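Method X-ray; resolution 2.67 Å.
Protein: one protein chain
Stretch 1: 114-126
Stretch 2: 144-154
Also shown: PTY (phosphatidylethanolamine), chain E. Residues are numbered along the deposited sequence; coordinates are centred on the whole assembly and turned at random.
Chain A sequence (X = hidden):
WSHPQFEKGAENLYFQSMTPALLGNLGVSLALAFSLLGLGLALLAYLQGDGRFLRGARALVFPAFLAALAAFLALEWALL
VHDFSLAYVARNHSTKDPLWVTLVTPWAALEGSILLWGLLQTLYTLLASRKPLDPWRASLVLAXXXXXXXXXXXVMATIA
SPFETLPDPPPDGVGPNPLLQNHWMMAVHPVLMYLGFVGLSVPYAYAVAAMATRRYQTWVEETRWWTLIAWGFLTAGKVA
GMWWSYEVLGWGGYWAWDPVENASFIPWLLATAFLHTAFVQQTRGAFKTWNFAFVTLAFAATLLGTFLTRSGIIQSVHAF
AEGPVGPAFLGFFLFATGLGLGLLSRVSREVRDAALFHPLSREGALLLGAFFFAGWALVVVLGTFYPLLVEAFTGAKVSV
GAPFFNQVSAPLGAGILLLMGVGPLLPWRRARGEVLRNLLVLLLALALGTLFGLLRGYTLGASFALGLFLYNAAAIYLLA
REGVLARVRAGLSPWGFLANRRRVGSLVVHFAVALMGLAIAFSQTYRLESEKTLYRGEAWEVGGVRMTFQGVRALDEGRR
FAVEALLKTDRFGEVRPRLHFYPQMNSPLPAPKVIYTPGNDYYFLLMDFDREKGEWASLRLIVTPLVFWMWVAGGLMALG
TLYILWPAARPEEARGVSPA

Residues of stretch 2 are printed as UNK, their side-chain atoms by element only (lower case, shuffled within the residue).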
# COMPACT_ATOMS: atom_id res chain seq x y z
N ILE A 114 -7.84 11.44 9.62
CA ILE A 114 -7.94 10.56 10.78
C ILE A 114 -9.40 10.31 11.16
O ILE A 114 -9.70 9.28 11.77
CB ILE A 114 -7.10 11.04 11.99
CG1 ILE A 114 -7.34 12.50 12.33
CG2 ILE A 114 -5.62 10.83 11.73
CD1 ILE A 114 -7.16 12.83 13.80
N LEU A 115 -10.33 11.19 10.74
CA LEU A 115 -11.75 10.85 10.86
C LEU A 115 -12.13 9.68 9.94
O LEU A 115 -12.83 8.75 10.37
CB LEU A 115 -12.63 12.08 10.59
CG LEU A 115 -14.17 11.95 10.62
CD1 LEU A 115 -14.69 11.11 11.79
CD2 LEU A 115 -14.83 13.32 10.63
N LEU A 116 -11.68 9.70 8.69
CA LEU A 116 -11.96 8.58 7.78
C LEU A 116 -11.24 7.31 8.23
O LEU A 116 -11.76 6.20 8.07
CB LEU A 116 -11.57 8.98 6.34
CG LEU A 116 -11.83 8.14 5.08
CD1 LEU A 116 -10.75 7.09 4.76
CD2 LEU A 116 -13.20 7.45 5.17
N TRP A 117 -10.06 7.48 8.82
CA TRP A 117 -9.26 6.39 9.38
C TRP A 117 -9.97 5.72 10.55
O TRP A 117 -10.08 4.48 10.60
CB TRP A 117 -7.93 6.99 9.82
CG TRP A 117 -6.83 6.05 9.99
CD1 TRP A 117 -6.89 4.70 9.96
CD2 TRP A 117 -5.46 6.38 10.24
NE1 TRP A 117 -5.66 4.17 10.16
CE2 TRP A 117 -4.75 5.18 10.34
CE3 TRP A 117 -4.76 7.59 10.39
CZ2 TRP A 117 -3.39 5.12 10.59
CZ3 TRP A 117 -3.40 7.53 10.63
CH2 TRP A 117 -2.73 6.31 10.72
N GLY A 118 -10.45 6.52 11.51
CA GLY A 118 -11.21 5.98 12.62
C GLY A 118 -12.55 5.42 12.19
O GLY A 118 -13.04 4.48 12.81
N LEU A 119 -13.12 5.94 11.10
CA LEU A 119 -14.36 5.38 10.57
C LEU A 119 -14.15 3.99 9.98
O LEU A 119 -14.96 3.08 10.21
CB LEU A 119 -14.96 6.30 9.51
CG LEU A 119 -16.33 5.81 9.02
CD1 LEU A 119 -17.20 6.96 9.04
CD2 LEU A 119 -16.34 5.25 7.59
N LEU A 120 -13.09 3.81 9.19
CA LEU A 120 -12.82 2.49 8.63
C LEU A 120 -12.37 1.51 9.70
O LEU A 120 -12.66 0.30 9.58
CB LEU A 120 -11.80 2.62 7.49
CG LEU A 120 -12.28 3.42 6.27
CD1 LEU A 120 -11.32 3.30 5.09
CD2 LEU A 120 -13.70 3.04 5.85
N GLN A 121 -11.75 2.01 10.77
CA GLN A 121 -11.50 1.20 11.97
C GLN A 121 -12.80 0.73 12.61
O GLN A 121 -12.94 -0.46 12.94
CB GLN A 121 -10.69 2.00 12.99
CG GLN A 121 -9.27 1.53 13.15
CD GLN A 121 -9.18 0.23 13.91
OE1 GLN A 121 -10.08 -0.15 14.66
NE2 GLN A 121 -8.07 -0.46 13.73
N THR A 122 -13.77 1.64 12.78
CA THR A 122 -15.04 1.28 13.40
C THR A 122 -15.85 0.33 12.51
O THR A 122 -16.55 -0.55 13.03
CB THR A 122 -15.87 2.52 13.72
OG1 THR A 122 -16.00 3.34 12.55
CG2 THR A 122 -15.30 3.33 14.89
N LEU A 123 -15.78 0.51 11.19
CA LEU A 123 -16.47 -0.39 10.27
C LEU A 123 -15.88 -1.80 10.33
O LEU A 123 -16.61 -2.79 10.37
CB LEU A 123 -16.41 0.15 8.83
CG LEU A 123 -16.62 -0.87 7.69
CD1 LEU A 123 -18.11 -1.21 7.50
CD2 LEU A 123 -16.00 -0.41 6.37
N TYR A 124 -14.54 -1.90 10.36
CA TYR A 124 -13.90 -3.21 10.40
C TYR A 124 -14.12 -3.89 11.75
O TYR A 124 -14.27 -5.12 11.82
CB TYR A 124 -12.41 -3.06 10.09
CG TYR A 124 -12.08 -3.24 8.62
CD1 TYR A 124 -12.70 -2.45 7.65
CD2 TYR A 124 -11.13 -4.17 8.21
CE1 TYR A 124 -12.39 -2.59 6.30
CE2 TYR A 124 -10.82 -4.32 6.85
CZ TYR A 124 -11.45 -3.52 5.91
OH TYR A 124 -11.17 -3.65 4.57
N THR A 125 -14.19 -3.10 12.83
CA THR A 125 -14.51 -3.65 14.15
C THR A 125 -15.96 -4.11 14.20
O THR A 125 -16.28 -5.12 14.84
CB THR A 125 -14.22 -2.61 15.23
OG1 THR A 125 -12.89 -2.11 15.06
CG2 THR A 125 -14.31 -3.21 16.63
N LEU A 126 -16.85 -3.41 13.49
CA LEU A 126 -18.25 -3.84 13.36
C LEU A 126 -18.37 -5.15 12.58
O LEU A 126 -19.14 -6.04 12.97
CB LEU A 126 -19.08 -2.75 12.69
CG LEU A 126 -20.59 -3.05 12.55
CD1 LEU A 126 -21.22 -3.38 13.90
CD2 LEU A 126 -21.37 -1.95 11.82
N UNK A 144 -8.65 -4.60 22.59
CA UNK A 144 -7.58 -3.94 21.82
C UNK A 144 -8.15 -3.12 20.64
O UNK A 144 -7.66 -2.03 20.33
c UNK A 144 -6.51 -4.97 21.39
c UNK A 144 -7.15 -6.11 20.73
c UNK A 144 -5.41 -4.36 20.50
N UNK A 145 -9.24 -3.60 20.00
CA UNK A 145 -9.81 -2.84 18.88
C UNK A 145 -10.52 -1.57 19.36
O UNK A 145 -10.39 -0.51 18.72
c UNK A 145 -10.75 -3.74 18.06
c UNK A 145 -9.04 -4.31 16.33
c UNK A 145 -11.24 -5.48 16.34
c UNK A 145 -10.15 -4.87 17.21
N UNK A 146 -11.22 -1.64 20.50
CA UNK A 146 -11.78 -0.44 21.12
C UNK A 146 -10.68 0.49 21.63
O UNK A 146 -10.88 1.70 21.67
c UNK A 146 -14.73 -2.32 22.22
c UNK A 146 -16.78 -1.67 21.18
c UNK A 146 -16.20 -0.46 20.84
c UNK A 146 -14.89 -0.19 21.20
c UNK A 146 -14.12 -1.13 21.86
c UNK A 146 -16.04 -2.61 21.87
c UNK A 146 -12.71 -0.80 22.28
N UNK A 147 -9.51 -0.05 21.99
CA UNK A 147 -8.37 0.79 22.32
C UNK A 147 -7.85 1.59 21.14
O UNK A 147 -7.47 2.76 21.29
N UNK A 148 -7.77 0.95 19.97
CA UNK A 148 -7.33 1.65 18.75
C UNK A 148 -8.31 2.76 18.38
O UNK A 148 -7.91 3.88 18.04
c UNK A 148 -7.15 0.65 17.59
c UNK A 148 -6.02 -0.34 17.87
c UNK A 148 -6.83 1.36 16.28
c UNK A 148 -6.01 -1.50 16.89
N UNK A 149 -9.61 2.45 18.49
CA UNK A 149 -10.65 3.45 18.26
C UNK A 149 -10.57 4.60 19.27
O UNK A 149 -10.77 5.76 18.91
c UNK A 149 -13.79 1.25 17.47
o UNK A 149 -14.13 0.20 16.95
n UNK A 149 -14.61 1.99 18.20
c UNK A 149 -12.36 1.75 17.32
c UNK A 149 -12.04 2.81 18.36
N UNK A 150 -10.27 4.27 20.53
CA UNK A 150 -10.11 5.28 21.58
C UNK A 150 -8.90 6.16 21.30
O UNK A 150 -8.96 7.38 21.50
c UNK A 150 -10.07 4.61 22.97
c UNK A 150 -9.32 5.42 24.02
c UNK A 150 -11.47 4.42 23.45
N UNK A 151 -7.81 5.59 20.76
CA UNK A 151 -6.67 6.41 20.37
C UNK A 151 -7.02 7.35 19.22
O UNK A 151 -6.64 8.53 19.25
c UNK A 151 -3.88 6.48 18.16
c UNK A 151 -2.24 8.18 18.62
c UNK A 151 -2.85 7.31 17.73
c UNK A 151 -3.70 7.38 20.36
c UNK A 151 -4.29 6.48 19.48
c UNK A 151 -2.67 8.22 19.94
c UNK A 151 -5.44 5.60 19.95
N UNK A 152 -7.73 6.85 18.20
CA UNK A 152 -8.07 7.69 17.04
C UNK A 152 -9.02 8.81 17.42
O UNK A 152 -8.83 9.96 17.01
c UNK A 152 -7.66 6.16 15.09
c UNK A 152 -5.78 4.85 13.54
c UNK A 152 -6.94 4.20 13.90
c UNK A 152 -8.68 6.86 15.92
c UNK A 152 -6.50 6.80 14.70
c UNK A 152 -7.88 4.85 14.67
c UNK A 152 -5.55 6.15 13.94
N UNK A 153 -10.01 8.52 18.26
CA UNK A 153 -10.96 9.58 18.58
C UNK A 153 -10.47 10.47 19.71
O UNK A 153 -10.85 11.64 19.77
c UNK A 153 -12.33 8.96 18.84
c UNK A 153 -13.73 9.50 16.83
c UNK A 153 -12.95 7.26 17.08
c UNK A 153 -14.36 9.15 15.65
c UNK A 153 -14.28 7.85 15.18
c UNK A 153 -13.04 8.55 17.57
c UNK A 153 -13.58 6.90 15.90
N UNK A 154 -9.60 9.96 20.59
CA UNK A 154 -8.87 10.84 21.50
C UNK A 154 -7.93 11.79 20.77
O UNK A 154 -7.97 13.00 21.00
C1 PTY E . 1.43 17.06 24.36
C2 PTY E . 6.20 22.39 24.07
C3 PTY E . 6.17 21.07 23.29
O4 PTY E . 0.32 17.31 23.55
C5 PTY E . 3.35 17.01 22.72
C6 PTY E . 2.48 16.18 23.68
O7 PTY E . 1.89 15.06 23.04
C8 PTY E . 1.91 13.85 23.76
O10 PTY E . 2.31 13.84 24.88
C11 PTY E . 1.42 12.52 23.14
C12 PTY E . 1.34 11.37 24.17
C13 PTY E . 1.43 9.97 23.52
C14 PTY E . 0.43 8.95 24.09
C15 PTY E . -0.01 7.93 23.04
C16 PTY E . -0.37 6.55 23.63
C17 PTY E . -1.83 6.18 23.30
C18 PTY E . -2.06 4.67 23.21
C19 PTY E . -3.56 4.36 23.10
C20 PTY E . -3.84 2.87 23.36
C21 PTY E . -5.28 2.66 23.83
C22 PTY E . -5.35 1.60 24.94
C23 PTY E . -5.35 0.19 24.36
C24 PTY E . -5.57 -0.85 25.47
C25 PTY E . -5.79 -2.25 24.90
C26 PTY E . -4.69 -3.20 25.38
C27 PTY E . -5.25 -4.60 25.65
C28 PTY E . -4.10 -5.59 25.63
C29 PTY E . -4.44 -6.84 26.43
C30 PTY E . -0.84 17.58 24.30
C31 PTY E . -1.64 16.41 24.88
O30 PTY E . -1.18 18.69 24.49
C32 PTY E . -1.94 15.40 23.77
C33 PTY E . -2.52 14.10 24.34
C34 PTY E . -3.02 13.22 23.19
C35 PTY E . -3.53 11.89 23.74
C36 PTY E . -4.61 11.30 22.83
C37 PTY E . -5.56 10.43 23.65
C38 PTY E . -5.52 8.99 23.14
C39 PTY E . -6.30 8.05 24.07
C40 PTY E . -5.32 7.22 24.89
C41 PTY E . -6.03 6.05 25.58
C42 PTY E . -6.48 6.47 26.98
C43 PTY E . -6.66 5.23 27.85
C44 PTY E . -8.15 4.95 27.99
P1 PTY E . 4.44 19.18 23.84
O11 PTY E . 4.85 20.63 23.16
O12 PTY E . 5.68 18.34 23.99
O13 PTY E . 3.89 19.47 25.22
O14 PTY E . 3.28 18.40 22.96
N1 PTY E . 7.03 22.22 25.25

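Position 144 carries three side-chain carbons, one bonded to CA and bearing the other two. That fork at the first carbon, with no further atom, is valine. Val144 reaches nothing on stretch 1; its CA lies 3.9 Å from PTY C25.

Position 145 has four carbons, forked at the second, and its CA-to-CB bond points toward stretch 1. The branching identifies leucine. One methyl of Leu145, CD1, packs against Thr125 CG2 at 3.8 Å.

At position 146 a single carbon leads into a six-carbon ring with no heteroatom, hence phenylalanine. Phe146 starts away from the other helix, and although its ring swings nearer, it makes no contact with stretch 1.

Position 147 has no side-chain atoms and is glycine. There is no room for a side chain here: an ideal CB on Gly147 would fall 2.4 Å from PTY C23, a clash, and Gly147 O lies 3.4 Å from PTY C21.

Position 148 again has four carbons, but the fork is at the first and one arm is two carbons long, which is isoleucine. The short arm of Ile148, CG2, meets Gln121 NE2 at 3.4 Å, a van der Waals contact.

Position 149 shows three carbons in a row, the third carrying one oxygen and one nitrogen, in an extended chain (chi1 m, chi2 t). The count and the terminal amide give glutamine. Gln149 leaves its backbone sideways, yet its end reaches stretch 1: Gln149 OE1 lies 3.2 Å from Thr125 OG1, and Gln149 NE2 lies 3.6 Å from Thr122 CG2. The threonine hydroxyl instead donates to its own helix, from Thr125 OG1 to Gln121 O at 2.7 Å, while Gln149 NE2 is hydrogen-bonded elsewhere in the structure.

Position 150, three carbons forked at the first, is valine; Val150 CG1 touches PTY C41 at 3.7 Å.

Position 151, one carbon and a six-carbon ring, is phenylalanine. Its ring makes no contact with stretch 1, while Phe151 CD1 meets PTY C17 at 3.7 Å.

Position 152 again has one carbon leading into a six-carbon ring, which makes it phenylalanine; its CA-to-CB bond points toward stretch 1. Phe152 CZ lies over one face of the Trp117 ring, 3.4 Å from Trp117 CE2, with planes inclined at 42°; Gln121 CG approaches the Phe152 ring edge, 3.6 Å from Phe152 CE2.

Position 153, also one carbon plus a six-carbon ring, is phenylalanine. Phe153 CE2 lies 4.0 Å from Gly118 O, and Phe153 CE1 lies 4.3 Å from Leu115 CD1.

Position 154, without side-chain atoms, is glycine; a CB there would be 2.8 Å from PTY C37.

The helices run nearly antiparallel (161°), with axes 9.5 Å apart. The backbones come close at Gly118, where Gly118 CA lies 5.7 Å from Phe152 CA; an ideal CB on Gly118 would sit tightly, 3.1 Å from Phe153 CE2. Gln121 forms a knob among Leu145, Ile148, Gln149 and Phe152. No hydrogen bond crosses the contact, so packing holds its 621 Å² together.

Stretch 2 144-154: VLFGIQVFFFG
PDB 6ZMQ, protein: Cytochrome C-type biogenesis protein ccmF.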